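Local coordinates for protein dachshund homolog 1 (Homo sapiens, PDB 1L8R) that acts as a DNA-binding transcription factor in organogenesis, through a domain resembling the forkhead/winged helix, and appears to regulate SIX-family proteins, at residues 50-54 with 55-59; 74-77 with 78-82. All coordinates share one frame; numbering follows the deposited sequence.

Contact 1: residues 50-54 with 55-59; sequences TKLKR and LEITP
L52 and I57 meet across a Schellman motif, the turn that ends helix 45-54 of this winged-helix-like domain and starts the loop to strand 60-61. E56 takes the positive phi (63°) that swings the chain round, which brings I57 back beside the last helical turn. There the two aliphatic side chains touch obliquely: CG of L52 lies 4.0 Å from CG2 of I57, and the delta carbons CD1 of both residues also meet. A chi1 of -63° sets CG1 of I57 beside the backbone N and leaves CG2 anti to it, facing L52, while CG1 carries CD1 along the same side. The other branch of L52 runs to P59, where CD2 stands 3.4 Å from CG of the proline ring. That is tight for two carbons, and since L52 is also off its staggered torsions, the exact fit there deserves caution. With an alanine here the branched end of L52 is gone, and I57 and P59 would probably lose their partner on helix 45-54, with a gap opened facing L94 of helix 88-99, on which L52 also rests. The turn itself is held by backbone bonds: N of I57 donates to O of L52 at 2.9 Å, and N of E56 donates to O of K53 at 2.8 Å. One step earlier, L55 N bonds to K51 O, and CG of L55 lies 3.4 Å from that same oxygen. NH2 of R54 makes a salt bridge to OD1 of D97 on helix 88-99. On the exposed side the chain of E56 bends at chi2, bringing its carboxylate near the helix end, where one water donates both to O of K53 at 2.7 Å and to OE2 of E56 at 3.1 Å.

Contact 2: residues 74-77 with 78-82; sequences GAIQ and PGVNR
Q77 and V80 close a type I beta turn, with P78 and G79 at its two corners, in the loop that carries the chain from helix 64-73 to strand 84-87 of the winged-helix-like domain. The turn has a single hydrogen bond across it: N of V80 donates to O of Q77 at 2.9 Å, fairly straight at 161°. Carbons of V80 lie against the same oxygen, its CB 3.3 Å and its CG2 3.4 Å from O of Q77. The carbonyl O of V80 in turn accepts a hydrogen bond from NH1 of R71, which ties the turn back to helix 64-73.

The apolar contact is a small one, between two side chains that cross at an angle. CG1 of V80, anti to its backbone N (chi1 179°), reaches CD1 of I76 at 3.9 Å. I76 itself is buried, and its side chain also packs on L70 and R71 of the preceding helix and on P31 of helix 30-37.

Out on the surface, Q77 and P78 lie side by side and point the same way. The glutamine chain bends at chi2 (-63°), which brings its amide alongside the delta carbon of the proline ring and leaves OE1 of Q77 3.5 Å from CD of P78.

How the contacts relate
Both contacts lie where the chain leaves a helix for a strand: contact 1 between helix 45-54 and strand 60-61, contact 2 between helix 64-73 and strand 84-87. Those two strands are antiparallel neighbours at one end of the sheet, yet the contacts do not touch, their centres being 22 Å apart. Contact 1 is partly buried, an apolar cluster at a helix C-terminus closed by a Schellman motif, packed against helix 88-99 and strand 84-87. Contact 2 is mostly surface, a single-bond turn in which I76, the buried one of its touching residues, meets helices 64-73 and 30-37. G74, at the start of contact 2, likewise ends its helix in a Schellman motif, but without contacting residues 78-82.

Contact 1: residues 50-54 with 55-59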
# COMPACT_ATOMS: atom_id res chain seq x y z
N THR A 50 -9.02 -8.86 -4.71
CA THR A 50 -10.22 -9.67 -4.53
C THR A 50 -10.60 -9.72 -3.04
O THR A 50 -11.76 -9.51 -2.68
CB THR A 50 -10.00 -11.12 -5.02
OG1 THR A 50 -9.62 -11.10 -6.40
CG2 THR A 50 -11.28 -11.93 -4.86
N LYS A 51 -9.61 -9.99 -2.19
CA LYS A 51 -9.87 -10.06 -0.76
C LYS A 51 -10.28 -8.70 -0.20
O LYS A 51 -11.20 -8.60 0.61
CB LYS A 51 -8.62 -10.56 -0.03
CG LYS A 51 -8.23 -11.98 -0.38
CD LYS A 51 -7.02 -12.43 0.41
CE LYS A 51 -6.67 -13.87 0.11
NZ LYS A 51 -7.79 -14.79 0.45
N LEU A 52 -9.60 -7.65 -0.64
CA LEU A 52 -9.90 -6.29 -0.19
C LEU A 52 -11.37 -5.96 -0.49
O LEU A 52 -12.05 -5.36 0.34
CB LEU A 52 -8.97 -5.30 -0.89
CG LEU A 52 -8.06 -4.38 -0.08
CD1 LEU A 52 -7.58 -5.04 1.21
CD2 LEU A 52 -6.89 -3.98 -0.94
N LYS A 53 -11.85 -6.35 -1.66
CA LYS A 53 -13.24 -6.09 -2.01
C LYS A 53 -14.16 -6.75 -0.98
O LYS A 53 -15.01 -6.10 -0.38
CB LYS A 53 -13.57 -6.64 -3.40
CG LYS A 53 -12.83 -5.93 -4.54
CD LYS A 53 -13.41 -6.32 -5.89
CE LYS A 53 -14.86 -5.88 -6.01
NZ LYS A 53 -15.45 -6.24 -7.33
N ARG A 54 -13.96 -8.05 -0.77
CA ARG A 54 -14.76 -8.81 0.18
C ARG A 54 -14.72 -8.22 1.59
O ARG A 54 -15.73 -8.22 2.30
CB ARG A 54 -14.27 -10.26 0.22
CG ARG A 54 -15.22 -11.22 0.91
CD ARG A 54 -14.55 -12.56 1.10
NE ARG A 54 -13.54 -12.52 2.15
CZ ARG A 54 -12.46 -13.28 2.18
NH1 ARG A 54 -12.23 -14.16 1.22
NH2 ARG A 54 -11.60 -13.18 3.19
N LEU A 55 -13.55 -7.71 1.99
CA LEU A 55 -13.39 -7.11 3.32
C LEU A 55 -13.97 -5.71 3.39
O LEU A 55 -13.89 -5.04 4.42
CB LEU A 55 -11.91 -7.06 3.70
CG LEU A 55 -11.20 -8.39 3.97
CD1 LEU A 55 -9.69 -8.18 3.97
CD2 LEU A 55 -11.68 -8.97 5.29
N GLU A 56 -14.56 -5.26 2.29
CA GLU A 56 -15.16 -3.92 2.21
C GLU A 56 -14.13 -2.81 2.39
O GLU A 56 -14.42 -1.78 3.01
CB GLU A 56 -16.27 -3.78 3.26
CG GLU A 56 -17.43 -4.74 3.07
CD GLU A 56 -18.10 -4.61 1.70
OE1 GLU A 56 -19.03 -5.39 1.41
OE2 GLU A 56 -17.70 -3.72 0.92
N ILE A 57 -12.93 -3.03 1.87
CA ILE A 57 -11.86 -2.05 1.94
C ILE A 57 -11.59 -1.53 0.53
O ILE A 57 -11.22 -2.30 -0.37
CB ILE A 57 -10.56 -2.66 2.50
CG1 ILE A 57 -10.79 -3.15 3.94
CG2 ILE A 57 -9.44 -1.64 2.46
CD1 ILE A 57 -9.64 -3.96 4.51
N THR A 58 -11.78 -0.23 0.32
CA THR A 58 -11.54 0.39 -0.98
C THR A 58 -10.27 1.23 -0.90
O THR A 58 -10.25 2.28 -0.25
CB THR A 58 -12.71 1.31 -1.40
OG1 THR A 58 -13.92 0.54 -1.45
CG2 THR A 58 -12.45 1.92 -2.76
N PRO A 59 -9.18 0.76 -1.53
CA PRO A 59 -7.89 1.45 -1.54
C PRO A 59 -7.93 2.82 -2.20
O PRO A 59 -8.69 3.03 -3.15
CB PRO A 59 -6.99 0.49 -2.32
CG PRO A 59 -7.59 -0.84 -2.03
CD PRO A 59 -9.07 -0.56 -2.17
O HOH W 1 -16.17 -4.05 -1.70

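Contact 2: residues 74-77 with 78-82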
# COMPACT_ATOMS: atom_id res chain seq x y z
N GLY A 74 11.78 3.58 -4.97
CA GLY A 74 11.93 2.15 -5.11
C GLY A 74 10.79 1.39 -4.47
O GLY A 74 10.83 0.16 -4.38
N ALA A 75 9.76 2.12 -4.01
CA ALA A 75 8.60 1.50 -3.37
C ALA A 75 7.84 0.64 -4.37
O ALA A 75 7.27 -0.40 -4.01
CB ALA A 75 7.68 2.58 -2.79
N ILE A 76 7.80 1.09 -5.62
CA ILE A 76 7.18 0.34 -6.71
C ILE A 76 8.22 0.29 -7.83
O ILE A 76 9.14 1.11 -7.88
CB ILE A 76 5.88 1.02 -7.22
CG1 ILE A 76 6.14 2.49 -7.55
CG2 ILE A 76 4.77 0.87 -6.18
CD1 ILE A 76 4.94 3.20 -8.20
N GLN A 77 8.07 -0.68 -8.73
CA GLN A 77 9.01 -0.85 -9.83
C GLN A 77 8.93 0.23 -10.90
O GLN A 77 7.88 0.85 -11.10
CB GLN A 77 8.82 -2.24 -10.45
CG GLN A 77 9.27 -3.37 -9.55
CD GLN A 77 10.76 -3.31 -9.25
OE1 GLN A 77 11.59 -3.50 -10.14
NE2 GLN A 77 11.11 -3.03 -8.00
N PRO A 78 10.04 0.47 -11.61
CA PRO A 78 10.15 1.48 -12.67
C PRO A 78 9.06 1.48 -13.74
O PRO A 78 8.70 2.53 -14.26
CB PRO A 78 11.53 1.22 -13.26
CG PRO A 78 12.30 0.77 -12.07
CD PRO A 78 11.34 -0.20 -11.41
N GLY A 79 8.55 0.30 -14.09
CA GLY A 79 7.52 0.21 -15.11
C GLY A 79 6.10 0.37 -14.61
O GLY A 79 5.15 0.30 -15.39
N VAL A 80 5.95 0.60 -13.31
CA VAL A 80 4.62 0.76 -12.72
C VAL A 80 4.08 2.18 -12.89
O VAL A 80 4.76 3.16 -12.57
CB VAL A 80 4.66 0.37 -11.22
CG1 VAL A 80 3.28 0.55 -10.58
CG2 VAL A 80 5.11 -1.08 -11.07
N ASN A 81 2.86 2.28 -13.40
CA ASN A 81 2.25 3.58 -13.62
C ASN A 81 1.01 3.82 -12.77
O ASN A 81 0.42 4.90 -12.83
CB ASN A 81 1.90 3.75 -15.10
CG ASN A 81 3.12 3.81 -15.97
OD1 ASN A 81 4.00 4.66 -15.77
ND2 ASN A 81 3.20 2.92 -16.95
N ARG A 82 0.62 2.81 -11.99
CA ARG A 82 -0.55 2.92 -11.12
C ARG A 82 -0.20 2.35 -9.75
O ARG A 82 0.58 1.40 -9.64
CB ARG A 82 -1.73 2.12 -11.67
CG ARG A 82 -2.12 2.43 -13.11
CD ARG A 82 -3.34 1.61 -13.51
NE ARG A 82 -3.16 0.18 -13.28
CZ ARG A 82 -2.28 -0.59 -13.93
NH1 ARG A 82 -1.49 -0.07 -14.86
NH2 ARG A 82 -2.19 -1.88 -13.64